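Local coordinates for protein acetyltransferase, GNAT family (Colwellia psychrerythraea, PDB 3IWG) that probably transfers acyl groups other than amino-acyl groups and assembles as a pair of identical chains, at residues G174-E178 against R179-F183. Sequence-based numbering, arbitrary orientation.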
ATOM      1  N   GLY A 174      -2.305   1.995   5.171  1.00 25.91           N
ATOM      2  CA  GLY A 174      -1.032   2.441   5.776  1.00 25.32           C
ATOM      3  C   GLY A 174      -0.550   3.730   5.141  1.00 25.38           C
ATOM      4  O   GLY A 174      -0.127   4.697   5.784  1.00 25.64           O
ATOM      5  N   ASN A 175      -0.629   3.745   3.834  1.00 25.36           N
ATOM      6  CA  ASN A 175      -0.279   4.911   3.098  1.00 24.43           C
ATOM      7  C   ASN A 175      -1.226   6.079   3.386  1.00 24.23           C
ATOM      8  O   ASN A 175      -0.773   7.203   3.546  1.00 23.82           O
ATOM      9  CB  ASN A 175      -0.272   4.555   1.634  1.00 24.74           C
ATOM     10  CG  ASN A 175       0.248   5.678   0.775  1.00 27.32           C
ATOM     11  OD1 ASN A 175      -0.475   6.176  -0.043  1.00 27.74           O
ATOM     12  ND2 ASN A 175       1.519   6.052   0.954  1.00 29.89           N
ATOM     13  N   LEU A 176      -2.538   5.856   3.491  1.00 24.37           N
ATOM     14  CA  LEU A 176      -3.421   6.998   3.795  1.00 24.37           C
ATOM     15  C   LEU A 176      -3.122   7.594   5.182  1.00 23.76           C
ATOM     16  O   LEU A 176      -3.153   8.806   5.375  1.00 21.99           O
ATOM     17  CB  LEU A 176      -4.870   6.597   3.686  1.00 25.60           C
ATOM     18  CG  LEU A 176      -5.732   6.833   2.425  1.00 27.89           C
ATOM     19  CD1 LEU A 176      -5.030   6.891   1.082  1.00 26.45           C
ATOM     20  CD2 LEU A 176      -6.858   5.825   2.405  1.00 25.94           C
ATOM     21  N   ILE A 177      -2.803   6.732   6.140  1.00 24.13           N
ATOM     22  CA  ILE A 177      -2.511   7.145   7.489  1.00 23.44           C
ATOM     23  C   ILE A 177      -1.310   8.090   7.471  1.00 25.45           C
ATOM     24  O   ILE A 177      -1.359   9.169   8.086  1.00 25.22           O
ATOM     25  CB  ILE A 177      -2.234   5.927   8.355  1.00 23.90           C
ATOM     26  CG1 ILE A 177      -3.550   5.238   8.744  1.00 21.94           C
ATOM     27  CG2 ILE A 177      -1.393   6.331   9.593  1.00 22.32           C
ATOM     28  CD1 ILE A 177      -3.389   4.078   9.616  1.00 23.92           C
ATOM     29  N   GLU A 178      -0.264   7.722   6.720  1.00 25.99           N
ATOM     30  CA  GLU A 178       0.938   8.554   6.601  1.00 27.58           C
ATOM     31  C   GLU A 178       0.640   9.852   5.931  1.00 27.40           C
ATOM     32  O   GLU A 178       1.244  10.885   6.271  1.00 27.90           O
ATOM     33  CB  GLU A 178       2.019   7.859   5.778  1.00 28.70           C
ATOM     34  CG  GLU A 178       2.558   6.574   6.478  1.00 32.50           C
ATOM     35  CD  GLU A 178       3.798   6.018   5.766  1.00 37.24           C
ATOM     36  OE1 GLU A 178       4.706   6.828   5.466  1.00 40.12           O
ATOM     37  OE2 GLU A 178       3.854   4.788   5.538  1.00 40.75           O
ATOM     38  N   ARG A 179      -0.309   9.827   4.997  1.00 26.42           N
ATOM     39  CA  ARG A 179      -0.689  11.066   4.312  1.00 26.31           C
ATOM     40  C   ARG A 179      -1.701  11.869   5.157  1.00 25.56           C
ATOM     41  O   ARG A 179      -2.077  12.938   4.758  1.00 24.32           O
ATOM     42  CB  ARG A 179      -1.299  10.779   2.932  1.00 26.40           C
ATOM     43  CG  ARG A 179      -0.365  10.152   1.905  1.00 25.78           C
ATOM     44  CD  ARG A 179      -1.118   9.686   0.596  1.00 24.69           C
ATOM     45  NE  ARG A 179      -1.748  10.794  -0.152  1.00 24.36           N
ATOM     46  CZ  ARG A 179      -1.084  11.657  -0.936  1.00 25.76           C
ATOM     47  NH1 ARG A 179       0.230  11.551  -1.125  1.00 27.79           N
ATOM     48  NH2 ARG A 179      -1.725  12.643  -1.549  1.00 29.48           N
ATOM     49  N   LYS A 180      -2.109  11.344   6.315  1.00 25.48           N
ATOM     50  CA  LYS A 180      -3.182  11.951   7.132  1.00 26.07           C
ATOM     51  C   LYS A 180      -4.533  12.151   6.385  1.00 24.16           C
ATOM     52  O   LYS A 180      -5.216  13.168   6.526  1.00 22.51           O
ATOM     53  CB  LYS A 180      -2.653  13.256   7.748  1.00 27.37           C
ATOM     54  CG  LYS A 180      -1.225  13.103   8.352  1.00 30.28           C
ATOM     55  CD  LYS A 180      -0.904  14.221   9.337  1.00 35.73           C
ATOM     56  CE  LYS A 180       0.588  14.223   9.809  1.00 37.95           C
ATOM     57  NZ  LYS A 180       1.191  15.610   9.680  1.00 38.24           N
ATOM     58  N   GLU A 181      -4.915  11.157   5.597  1.00 23.87           N
ATOM     59  CA  GLU A 181      -6.141  11.249   4.815  1.00 23.36           C
ATOM     60  C   GLU A 181      -7.268  10.395   5.339  1.00 22.55           C
ATOM     61  O   GLU A 181      -8.379  10.403   4.781  1.00 23.23           O
ATOM     62  CB  GLU A 181      -5.852  10.941   3.347  1.00 23.30           C
ATOM     63  CG  GLU A 181      -4.983  11.991   2.698  1.00 23.20           C
ATOM     64  CD  GLU A 181      -4.531  11.621   1.295  1.00 25.49           C
ATOM     65  OE1 GLU A 181      -4.644  10.441   0.925  1.00 27.79           O
ATOM     66  OE2 GLU A 181      -4.040  12.511   0.563  1.00 29.22           O
ATOM     67  N   LEU A 182      -7.007   9.610   6.380  1.00 21.88           N
ATOM     68  CA  LEU A 182      -8.010   8.647   6.835  1.00 20.95           C
ATOM     69  C   LEU A 182      -8.597   9.080   8.163  1.00 20.72           C
ATOM     70  O   LEU A 182      -7.861   9.508   9.039  1.00 20.76           O
ATOM     71  CB  LEU A 182      -7.399   7.248   6.937  1.00 21.62           C
ATOM     72  CG  LEU A 182      -8.266   6.038   7.393  1.00 20.57           C
ATOM     73  CD1 LEU A 182      -9.401   5.720   6.449  1.00 20.01           C
ATOM     74  CD2 LEU A 182      -7.352   4.802   7.579  1.00 18.22           C
ATOM     75  N   PHE A 183      -9.922   8.947   8.313  1.00 20.33           N
ATOM     76  CA  PHE A 183     -10.566   9.269   9.569  1.00 20.01           C
ATOM     77  C   PHE A 183     -11.563   8.182   9.988  1.00 19.98           C
ATOM     78  O   PHE A 183     -12.107   7.453   9.164  1.00 19.54           O
ATOM     79  CB  PHE A 183     -11.304  10.606   9.467  1.00 20.25           C
ATOM     80  CG  PHE A 183     -10.409  11.777   9.179  1.00 21.96           C
ATOM     81  CD1 PHE A 183      -9.923  11.997   7.915  1.00 24.08           C
ATOM     82  CD2 PHE A 183     -10.073  12.685  10.172  1.00 25.61           C
ATOM     83  CE1 PHE A 183      -9.087  13.069   7.646  1.00 24.66           C
ATOM     84  CE2 PHE A 183      -9.225  13.764   9.890  1.00 25.64           C
ATOM     85  CZ  PHE A 183      -8.755  13.950   8.611  1.00 23.32           C
TER
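Glu-181 N and Leu-176 O are joined by a nearly straight hydrogen bond (2.9 Å, N-H...O 176°) that closes a Schellman motif at the end of helix 166-178. The evidence is the positive phi of Lys-180 and a second bond back into the last turn, from Lys-180 N to Ile-177 O at 2.9 Å. Just before it, Arg-179 N still makes the helical bond to Asn-175 O at 3.0 Å. A salt bridge then spans the turn: Arg-179 NE lies 3.0 Å from Glu-181 OE2, with a better-angled bond to Glu-181 OE1 that lies in the guanidinium plane yet meets the carboxylate from above. Asp-201 OD1 makes a salt bridge to Arg-179 NH2, Leu-199 N binds Glu-181 OE2, and Glu-178 of the second subunit forms a salt bridge with Arg-179 NH1, placing the turn at the dimer interface. With CG anti to its carbonyl carbon (chi1 -65°), Arg-179 runs alongside Asn-175, CD 3.6 Å from Asn-175 OD1, the two end planes 28° apart; Asn-175 ND2 is hydrogen-bonded to Asn-175 OD1 of the second subunit. Replacing Arg-179 by alanine is likely to strip Glu-181, Asp-201 and Glu-178 of the second subunit of their shared cationic partner. Leu-176 crosses Glu-181 at about a right angle, its CD1 methyl 3.6 Å from Glu-181 OE1, and where the chain enters strand 182-187, Leu-182 CD2 rests 4.0 Å from Ile-177 CG1.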